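Local coordinates for putative type VI secretion protein (Escherichia coli, PDB 6SKI) that probably hydrolyses phospholipids as a toxic effector of the type VI secretion system, which loads it onto the TTR domain of its VgrG spike, at residues Q68-Q72 / K73-S77; P273-A276 / K277-Q281; P366-K369 / H370-H374. All coordinates share one frame; numbering follows the deposited sequence.

Interaction 1: Q68-Q72 / K73-S77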
ATOM      1  N   GLN A  68     -26.655   8.929  -0.496  1.00 56.35           N
ATOM      2  CA  GLN A  68     -27.656   8.171   0.231  1.00 56.35           C
ATOM      3  C   GLN A  68     -28.838   9.084   0.539  1.00 56.35           C
ATOM      4  O   GLN A  68     -28.761  10.304   0.395  1.00 56.35           O
ATOM      5  CB  GLN A  68     -27.070   7.598   1.520  1.00 56.35           C
ATOM      6  CG  GLN A  68     -25.575   7.301   1.456  1.00 56.35           C
ATOM      7  CD  GLN A  68     -25.214   6.276   0.398  1.00 56.35           C
ATOM      8  OE1 GLN A  68     -24.223   6.427  -0.312  1.00 56.35           O
ATOM      9  NE2 GLN A  68     -26.012   5.221   0.297  1.00 56.35           N
ATOM     10  N   GLY A  69     -29.945   8.484   0.952  1.00 59.05           N
ATOM     11  CA  GLY A  69     -31.106   9.298   1.250  1.00 59.05           C
ATOM     12  C   GLY A  69     -31.025   9.953   2.612  1.00 59.05           C
ATOM     13  O   GLY A  69     -31.939   9.813   3.430  1.00 59.05           O
ATOM     14  N   VAL A  70     -29.938  10.673   2.869  1.00 56.57           N
ATOM     15  CA  VAL A  70     -29.695  11.313   4.156  1.00 56.57           C
ATOM     16  C   VAL A  70     -29.580  12.813   3.925  1.00 56.57           C
ATOM     17  O   VAL A  70     -28.529  13.307   3.502  1.00 56.57           O
ATOM     18  CB  VAL A  70     -28.434  10.765   4.837  1.00 56.57           C
ATOM     19  CG1 VAL A  70     -28.305  11.333   6.232  1.00 56.57           C
ATOM     20  CG2 VAL A  70     -28.466   9.250   4.877  1.00 56.57           C
ATOM     21  N   ASN A  71     -30.658  13.541   4.201  1.00 58.54           N
ATOM     22  CA  ASN A  71     -30.612  14.995   4.159  1.00 58.54           C
ATOM     23  C   ASN A  71     -29.696  15.535   5.258  1.00 58.54           C
ATOM     24  O   ASN A  71     -29.320  14.825   6.192  1.00 58.54           O
ATOM     25  CB  ASN A  71     -32.033  15.566   4.237  1.00 58.54           C
ATOM     26  CG  ASN A  71     -32.637  15.498   5.630  1.00 58.54           C
ATOM     27  OD1 ASN A  71     -32.064  15.971   6.606  1.00 58.54           O
ATOM     28  ND2 ASN A  71     -33.816  14.902   5.721  1.00 58.54           N
ATOM     29  N   GLN A  72     -29.331  16.812   5.131  1.00 58.51           N
ATOM     30  CA  GLN A  72     -28.335  17.393   6.030  1.00 58.51           C
ATOM     31  C   GLN A  72     -28.824  17.428   7.472  1.00 58.51           C
ATOM     32  O   GLN A  72     -28.029  17.272   8.407  1.00 58.51           O
ATOM     33  CB  GLN A  72     -27.951  18.795   5.563  1.00 58.51           C
ATOM     34  CG  GLN A  72     -26.930  18.801   4.451  1.00 58.51           C
ATOM     35  CD  GLN A  72     -25.513  18.854   4.978  1.00 58.51           C
ATOM     36  OE1 GLN A  72     -24.650  18.088   4.550  1.00 58.51           O
ATOM     37  NE2 GLN A  72     -25.266  19.758   5.914  1.00 58.51           N
ATOM     38  N   LYS A  73     -30.124  17.638   7.678  1.00 59.87           N
ATOM     39  CA  LYS A  73     -30.671  17.538   9.026  1.00 59.87           C
ATOM     40  C   LYS A  73     -30.532  16.119   9.561  1.00 59.87           C
ATOM     41  O   LYS A  73     -30.105  15.917  10.704  1.00 59.87           O
ATOM     42  CB  LYS A  73     -32.136  17.971   9.026  1.00 59.87           C
ATOM     43  CG  LYS A  73     -32.398  19.316   9.672  1.00 59.87           C
ATOM     44  CD  LYS A  73     -33.857  19.448  10.087  1.00 59.87           C
ATOM     45  CE  LYS A  73     -34.325  18.245  10.896  1.00 59.87           C
ATOM     46  NZ  LYS A  73     -33.444  17.960  12.062  1.00 59.87           N
ATOM     47  N   ASP A  74     -30.865  15.127   8.736  1.00 59.49           N
ATOM     48  CA  ASP A  74     -30.720  13.736   9.148  1.00 59.49           C
ATOM     49  C   ASP A  74     -29.256  13.363   9.330  1.00 59.49           C
ATOM     50  O   ASP A  74     -28.922  12.554  10.198  1.00 59.49           O
ATOM     51  CB  ASP A  74     -31.389  12.817   8.129  1.00 59.49           C
ATOM     52  CG  ASP A  74     -32.877  12.668   8.369  1.00 59.49           C
ATOM     53  OD1 ASP A  74     -33.367  13.160   9.406  1.00 59.49           O
ATOM     54  OD2 ASP A  74     -33.558  12.060   7.519  1.00 59.49           O
ATOM     55  N   ALA A  75     -28.368  13.942   8.525  1.00 57.71           N
ATOM     56  CA  ALA A  75     -26.946  13.660   8.682  1.00 57.71           C
ATOM     57  C   ALA A  75     -26.409  14.232   9.989  1.00 57.71           C
ATOM     58  O   ALA A  75     -25.627  13.576  10.691  1.00 57.71           O
ATOM     59  CB  ALA A  75     -26.174  14.214   7.490  1.00 57.71           C
ATOM     60  N   GLN A  76     -26.826  15.449  10.343  1.00 58.46           N
ATOM     61  CA  GLN A  76     -26.409  16.000  11.625  1.00 58.46           C
ATOM     62  C   GLN A  76     -27.026  15.225  12.780  1.00 58.46           C
ATOM     63  O   GLN A  76     -26.393  15.074  13.831  1.00 58.46           O
ATOM     64  CB  GLN A  76     -26.775  17.479  11.711  1.00 58.46           C
ATOM     65  CG  GLN A  76     -26.373  18.122  13.021  1.00 58.46           C
ATOM     66  CD  GLN A  76     -24.876  18.295  13.136  1.00 58.46           C
ATOM     67  OE1 GLN A  76     -24.244  17.755  14.042  1.00 58.46           O
ATOM     68  NE2 GLN A  76     -24.299  19.053  12.216  1.00 58.46           N
ATOM     69  N   SER A  77     -28.234  14.694  12.594  1.00 59.05           N
ATOM     70  CA  SER A  77     -28.816  13.840  13.620  1.00 59.05           C
ATOM     71  C   SER A  77     -28.062  12.526  13.751  1.00 59.05           C
ATOM     72  O   SER A  77     -27.932  12.006  14.860  1.00 59.05           O
ATOM     73  CB  SER A  77     -30.290  13.576  13.317  1.00 59.05           C
ATOM     74  OG  SER A  77     -30.993  14.784  13.099  1.00 59.05           O
TER
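Helix 72-85 starts with an N-cap, in which the side chain of N71 folds forward over the first turn and its OD1 accepts the backbone N-H of D74 at 2.6 Å. The cap depends on the first torsion: CG lies between the backbone N and the carbonyl carbon (chi1 75°), which carries the amide over the helix end. The bond is fairly straight at its hydrogen, but D74 N stands above the plane of the N71 amide carbonyl and not on a lone pair. Asparagine suits this place because its short chain offers an oxygen to an N-H of the first turn. Next to the amide, the D74 carboxylate lies with its plane only 25° from that of N71, and ND2 approaches OD2 to 3.4 Å without bonding. The carboxylate of D74 probably interacts favourably with the positive end of the helix dipole. V70 and A75, which flank this cap, form a hydrophobic staple, the residue before the N-cap meeting the fourth residue of the helix: V70 CG1 rests 3.8 Å from A75 CB. The regular ladder starts at the same point, with A75 N bonded to N71 O at 2.7 Å and Q76 N to Q72 O at 2.9 Å. Farther along, K73 O is gripped twice, by S77 N and by S77 OG at 2.8 Å, from opposite faces of its carbonyl plane. Outside this turn, F337 of strand 328-341 lies against D74 and S77, while Q72 NE2 is hydrogen-bonded to K520 O.

Interaction 2: P273-A276 / K277-Q281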
ATOM      1  N   PRO A 273       1.514 -13.695 -17.499  1.00 51.32           N
ATOM      2  CA  PRO A 273       2.353 -14.774 -16.948  1.00 51.32           C
ATOM      3  C   PRO A 273       3.840 -14.469 -16.887  1.00 51.32           C
ATOM      4  O   PRO A 273       4.586 -15.268 -16.310  1.00 51.32           O
ATOM      5  CB  PRO A 273       2.071 -15.945 -17.896  1.00 51.32           C
ATOM      6  CG  PRO A 273       0.697 -15.673 -18.381  1.00 51.32           C
ATOM      7  CD  PRO A 273       0.676 -14.194 -18.603  1.00 51.32           C
ATOM      8  N   SER A 274       4.299 -13.356 -17.452  1.00 51.38           N
ATOM      9  CA  SER A 274       5.707 -12.988 -17.392  1.00 51.38           C
ATOM     10  C   SER A 274       5.938 -11.724 -16.577  1.00 51.38           C
ATOM     11  O   SER A 274       7.028 -11.145 -16.648  1.00 51.38           O
ATOM     12  CB  SER A 274       6.271 -12.814 -18.804  1.00 51.38           C
ATOM     13  OG  SER A 274       7.262 -11.804 -18.833  1.00 51.38           O
ATOM     14  N   VAL A 275       4.942 -11.280 -15.807  1.00 48.54           N
ATOM     15  CA  VAL A 275       5.107 -10.073 -15.009  1.00 48.54           C
ATOM     16  C   VAL A 275       6.092 -10.311 -13.876  1.00 48.54           C
ATOM     17  O   VAL A 275       6.752  -9.377 -13.410  1.00 48.54           O
ATOM     18  CB  VAL A 275       3.741  -9.588 -14.489  1.00 48.54           C
ATOM     19  CG1 VAL A 275       3.246 -10.468 -13.354  1.00 48.54           C
ATOM     20  CG2 VAL A 275       3.821  -8.142 -14.056  1.00 48.54           C
ATOM     21  N   ALA A 276       6.219 -11.556 -13.427  1.00 45.54           N
ATOM     22  CA  ALA A 276       7.116 -11.919 -12.340  1.00 45.54           C
ATOM     23  C   ALA A 276       7.277 -13.428 -12.355  1.00 45.54           C
ATOM     24  O   ALA A 276       6.507 -14.148 -12.992  1.00 45.54           O
ATOM     25  CB  ALA A 276       6.591 -11.440 -10.986  1.00 45.54           C
ATOM     26  N   LYS A 277       8.296 -13.903 -11.643  1.00 45.18           N
ATOM     27  CA  LYS A 277       8.521 -15.341 -11.578  1.00 45.18           C
ATOM     28  C   LYS A 277       7.550 -16.002 -10.610  1.00 45.18           C
ATOM     29  O   LYS A 277       7.011 -17.075 -10.897  1.00 45.18           O
ATOM     30  CB  LYS A 277       9.973 -15.627 -11.200  1.00 45.18           C
ATOM     31  CG  LYS A 277      10.963 -14.950 -12.132  1.00 45.18           C
ATOM     32  CD  LYS A 277      12.372 -15.483 -11.964  1.00 45.18           C
ATOM     33  CE  LYS A 277      13.197 -14.598 -11.047  1.00 45.18           C
ATOM     34  NZ  LYS A 277      13.727 -13.396 -11.748  1.00 45.18           N
ATOM     35  N   LYS A 278       7.307 -15.371  -9.465  1.00 42.19           N
ATOM     36  CA  LYS A 278       6.307 -15.826  -8.512  1.00 42.19           C
ATOM     37  C   LYS A 278       5.478 -14.634  -8.062  1.00 42.19           C
ATOM     38  O   LYS A 278       6.020 -13.565  -7.774  1.00 42.19           O
ATOM     39  CB  LYS A 278       6.950 -16.499  -7.298  1.00 42.19           C
ATOM     40  CG  LYS A 278       7.799 -17.712  -7.627  1.00 42.19           C
ATOM     41  CD  LYS A 278       6.963 -18.836  -8.196  1.00 42.19           C
ATOM     42  CE  LYS A 278       7.624 -20.178  -7.967  1.00 42.19           C
ATOM     43  NZ  LYS A 278       8.250 -20.252  -6.620  1.00 42.19           N
ATOM     44  N   VAL A 279       4.162 -14.816  -8.018  1.00 42.90           N
ATOM     45  CA  VAL A 279       3.236 -13.796  -7.543  1.00 42.90           C
ATOM     46  C   VAL A 279       2.339 -14.432  -6.495  1.00 42.90           C
ATOM     47  O   VAL A 279       1.853 -15.551  -6.689  1.00 42.90           O
ATOM     48  CB  VAL A 279       2.394 -13.199  -8.687  1.00 42.90           C
ATOM     49  CG1 VAL A 279       1.426 -12.163  -8.155  1.00 42.90           C
ATOM     50  CG2 VAL A 279       3.289 -12.593  -9.749  1.00 42.90           C
ATOM     51  N   PHE A 280       2.135 -13.734  -5.382  1.00 43.88           N
ATOM     52  CA  PHE A 280       1.255 -14.206  -4.323  1.00 43.88           C
ATOM     53  C   PHE A 280       0.439 -13.043  -3.789  1.00 43.88           C
ATOM     54  O   PHE A 280       0.994 -11.986  -3.477  1.00 43.88           O
ATOM     55  CB  PHE A 280       2.049 -14.843  -3.184  1.00 43.88           C
ATOM     56  CG  PHE A 280       1.193 -15.471  -2.126  1.00 43.88           C
ATOM     57  CD1 PHE A 280       0.446 -16.598  -2.402  1.00 43.88           C
ATOM     58  CD2 PHE A 280       1.127 -14.928  -0.858  1.00 43.88           C
ATOM     59  CE1 PHE A 280      -0.338 -17.172  -1.433  1.00 43.88           C
ATOM     60  CE2 PHE A 280       0.347 -15.504   0.112  1.00 43.88           C
ATOM     61  CZ  PHE A 280      -0.390 -16.626  -0.177  1.00 43.88           C
ATOM     62  N   GLN A 281      -0.872 -13.232  -3.691  1.00 44.18           N
ATOM     63  CA  GLN A 281      -1.747 -12.273  -3.041  1.00 44.18           C
ATOM     64  C   GLN A 281      -2.497 -12.932  -1.898  1.00 44.18           C
ATOM     65  O   GLN A 281      -2.981 -14.059  -2.025  1.00 44.18           O
ATOM     66  CB  GLN A 281      -2.763 -11.666  -4.001  1.00 44.18           C
ATOM     67  CG  GLN A 281      -3.402 -10.418  -3.437  1.00 44.18           C
ATOM     68  CD  GLN A 281      -4.315  -9.722  -4.408  1.00 44.18           C
ATOM     69  OE1 GLN A 281      -5.000 -10.359  -5.199  1.00 44.18           O
ATOM     70  NE2 GLN A 281      -4.342  -8.403  -4.343  1.00 44.18           N
TER
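A276 and V279 meet through methyl groups alone, with no flat group between them; the aromatic ring of the following residue, F280, is carried to the other side of the strand. There R466 makes a cation-pi interaction with the ring, and V423, M424 and A427 of helix 416-431 pack round it. On the V279 side the closest approach is A276 CB to V279 CG2, 3.7 Å. The same methyl is reached by V275 CG1 at 4.2 Å, so V279 CG2 touches two residues of the preceding loop. V275 and V279 cross at about a right angle, one valine belonging to the loop, the other to the strand. With V275 CG1 lodged between its backbone N and carbonyl carbon (chi1 75°), this branch is the one presented to V279. V279 places CG2 beside its own backbone N, on the side from which the chain arrives. Beta-branched valine suits an extended strand, and the single methyl of A276 fits against V279 CG2 with no further bulk. V275 is also covered by A207, N208 and M211 of helix 198-211, and W301 touches both valines. K277 points away from this apolar cluster, and its NZ forms a salt bridge with E237 OE2, while K278 extends on the F280 side. Backbone bonds from K277, K278 and F280 run to strand 237-243, which lies parallel to strand 278-284. The contact thus forms the entrance to a strand in the parallel part of the mixed central sheet, with helices packed on both its faces, consistent with an alpha/beta-hydrolase fold.

Interaction 3: P366-K369 / H370-H374; sequences PALK and HILPH
L368 O accepts the N-H of L372 at 3.2 Å, closing an i to i+4 turn, and a weaker bond from I371 N reaches the same oxygen; residues 371-373 are helical in backbone angles only. P373 interrupts the pattern: it has no N-H to offer K369 O, and its CD lies beside that oxygen instead. Within the turn, L368 CB packs on L372 CG at 3.7 Å. The far end of the same leucine reaches I371, CD2 to CD1 at 4.0 Å, so L368 serves two apolar neighbours, which suits a long branched chain in a buried place. On the outer side K369 lies across a face of the H370 imidazole. Its CG is anti to the backbone N (chi1 -176°) and the chain stays extended as far as CE, so CG and CD pass over the ring. CD makes a CH-pi contact 4.2 Å from the ring centroid, about 30° off the normal. The chain turns at its last torsion (chi4 -43°), and NZ ends 4.7 Å from H370 ND1, not in contact with it; its partner outside the turn is E476, in a long, weak ion pair. Helix 476-483 covers this side, with E476 and L479 against H370 and Y480 against P373. On the side of I371 and L372, R409 and F407 of strand 398-409 touch these two residues respectively, placing the turn between that strand and the helix, just ahead of strand 376-386.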
ATOM      1  N   PRO A 366     -23.827 -14.410   6.971  1.00 54.52           N
ATOM      2  CA  PRO A 366     -22.560 -15.130   7.135  1.00 54.52           C
ATOM      3  C   PRO A 366     -21.348 -14.225   7.075  1.00 54.52           C
ATOM      4  O   PRO A 366     -20.265 -14.640   7.502  1.00 54.52           O
ATOM      5  CB  PRO A 366     -22.586 -16.120   5.969  1.00 54.52           C
ATOM      6  CG  PRO A 366     -23.289 -15.346   4.907  1.00 54.52           C
ATOM      7  CD  PRO A 366     -24.422 -14.669   5.648  1.00 54.52           C
ATOM      8  N   ALA A 367     -21.498 -13.004   6.557  1.00 51.40           N
ATOM      9  CA  ALA A 367     -20.379 -12.072   6.498  1.00 51.40           C
ATOM     10  C   ALA A 367     -19.900 -11.692   7.891  1.00 51.40           C
ATOM     11  O   ALA A 367     -18.696 -11.535   8.122  1.00 51.40           O
ATOM     12  CB  ALA A 367     -20.781 -10.826   5.712  1.00 51.40           C
ATOM     13  N   LEU A 368     -20.828 -11.533   8.833  1.00 51.06           N
ATOM     14  CA  LEU A 368     -20.506 -11.161  10.203  1.00 51.06           C
ATOM     15  C   LEU A 368     -20.742 -12.307  11.176  1.00 51.06           C
ATOM     16  O   LEU A 368     -20.867 -12.080  12.381  1.00 51.06           O
ATOM     17  CB  LEU A 368     -21.320  -9.937  10.614  1.00 51.06           C
ATOM     18  CG  LEU A 368     -21.089  -8.686   9.772  1.00 51.06           C
ATOM     19  CD1 LEU A 368     -22.166  -7.652  10.041  1.00 51.06           C
ATOM     20  CD2 LEU A 368     -19.712  -8.111  10.046  1.00 51.06           C
ATOM     21  N   LYS A 369     -20.807 -13.539  10.667  1.00 52.36           N
ATOM     22  CA  LYS A 369     -21.127 -14.689  11.506  1.00 52.36           C
ATOM     23  C   LYS A 369     -20.122 -14.870  12.633  1.00 52.36           C
ATOM     24  O   LYS A 369     -20.489 -15.309  13.727  1.00 52.36           O
ATOM     25  CB  LYS A 369     -21.187 -15.951  10.649  1.00 52.36           C
ATOM     26  CG  LYS A 369     -21.596 -17.197  11.404  1.00 52.36           C
ATOM     27  CD  LYS A 369     -21.366 -18.438  10.564  1.00 52.36           C
ATOM     28  CE  LYS A 369     -21.993 -19.657  11.213  1.00 52.36           C
ATOM     29  NZ  LYS A 369     -21.747 -19.691  12.681  1.00 52.36           N
ATOM     30  N   HIS A 370     -18.857 -14.540  12.389  1.00 53.24           N
ATOM     31  CA  HIS A 370     -17.793 -14.794  13.345  1.00 53.24           C
ATOM     32  C   HIS A 370     -17.303 -13.537  14.043  1.00 53.24           C
ATOM     33  O   HIS A 370     -16.502 -13.640  14.975  1.00 53.24           O
ATOM     34  CB  HIS A 370     -16.621 -15.481  12.639  1.00 53.24           C
ATOM     35  CG  HIS A 370     -17.008 -16.740  11.929  1.00 53.24           C
ATOM     36  ND1 HIS A 370     -17.388 -17.884  12.597  1.00 53.24           N
ATOM     37  CD2 HIS A 370     -17.095 -17.029  10.610  1.00 53.24           C
ATOM     38  CE1 HIS A 370     -17.682 -18.827  11.720  1.00 53.24           C
ATOM     39  NE2 HIS A 370     -17.512 -18.334  10.508  1.00 53.24           N
ATOM     40  N   ILE A 371     -17.772 -12.362  13.629  1.00 50.74           N
ATOM     41  CA  ILE A 371     -17.361 -11.108  14.246  1.00 50.74           C
ATOM     42  C   ILE A 371     -18.354 -10.646  15.305  1.00 50.74           C
ATOM     43  O   ILE A 371     -17.939 -10.044  16.308  1.00 50.74           O
ATOM     44  CB  ILE A 371     -17.181 -10.018  13.168  1.00 50.74           C
ATOM     45  CG1 ILE A 371     -16.025 -10.375  12.238  1.00 50.74           C
ATOM     46  CG2 ILE A 371     -16.928  -8.660  13.790  1.00 50.74           C
ATOM     47  CD1 ILE A 371     -16.319 -10.130  10.776  1.00 50.74           C
ATOM     48  N   LEU A 372     -19.633 -10.946  15.139  1.00 50.90           N
ATOM     49  CA  LEU A 372     -20.695 -10.511  16.033  1.00 50.90           C
ATOM     50  C   LEU A 372     -20.682 -11.232  17.378  1.00 50.90           C
ATOM     51  O   LEU A 372     -20.998 -10.606  18.396  1.00 50.90           O
ATOM     52  CB  LEU A 372     -22.051 -10.697  15.355  1.00 50.90           C
ATOM     53  CG  LEU A 372     -22.279  -9.799  14.142  1.00 50.90           C
ATOM     54  CD1 LEU A 372     -23.707  -9.919  13.657  1.00 50.90           C
ATOM     55  CD2 LEU A 372     -21.930  -8.357  14.454  1.00 50.90           C
ATOM     56  N   PRO A 373     -20.354 -12.529  17.449  1.00 50.15           N
ATOM     57  CA  PRO A 373     -20.327 -13.195  18.760  1.00 50.15           C
ATOM     58  C   PRO A 373     -19.285 -12.647  19.719  1.00 50.15           C
ATOM     59  O   PRO A 373     -19.282 -13.054  20.887  1.00 50.15           O
ATOM     60  CB  PRO A 373     -20.022 -14.648  18.392  1.00 50.15           C
ATOM     61  CG  PRO A 373     -20.660 -14.790  17.075  1.00 50.15           C
ATOM     62  CD  PRO A 373     -20.230 -13.538  16.381  1.00 50.15           C
ATOM     63  N   HIS A 374     -18.412 -11.745  19.279  1.00 50.09           N
ATOM     64  CA  HIS A 374     -17.355 -11.211  20.126  1.00 50.09           C
ATOM     65  C   HIS A 374     -17.640  -9.785  20.568  1.00 50.09           C
ATOM     66  O   HIS A 374     -16.777  -9.143  21.173  1.00 50.09           O
ATOM     67  CB  HIS A 374     -16.018 -11.298  19.395  1.00 50.09           C
ATOM     68  CG  HIS A 374     -15.643 -12.693  19.012  1.00 50.09           C
ATOM     69  ND1 HIS A 374     -15.224 -13.630  19.930  1.00 50.09           N
ATOM     70  CD2 HIS A 374     -15.646 -13.319  17.812  1.00 50.09           C
ATOM     71  CE1 HIS A 374     -14.984 -14.771  19.313  1.00 50.09           C
ATOM     72  NE2 HIS A 374     -15.225 -14.608  18.025  1.00 50.09           N
TER

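The three contacts follow one another along the chain without overlapping, each lying at or near the approach to a helix or strand. Interaction 2 starts strand 278-284 of the central sheet, within the Tle1-like catalytic domain. Interaction 1, the start of helix 72-85, lies on the opposite side of the chain's centre, with 46 Å between their centres. Interaction 3 is about 29 Å from interaction 1 and 34 Å from interaction 2, centre to centre. No two touch; the shortest gap between nearest atoms, about 17 Å, separates interactions 1 and 3. Strand 398-409 touches both of these, through Q400 on D74 and S77 and through R409 and F407 on I371 and L372.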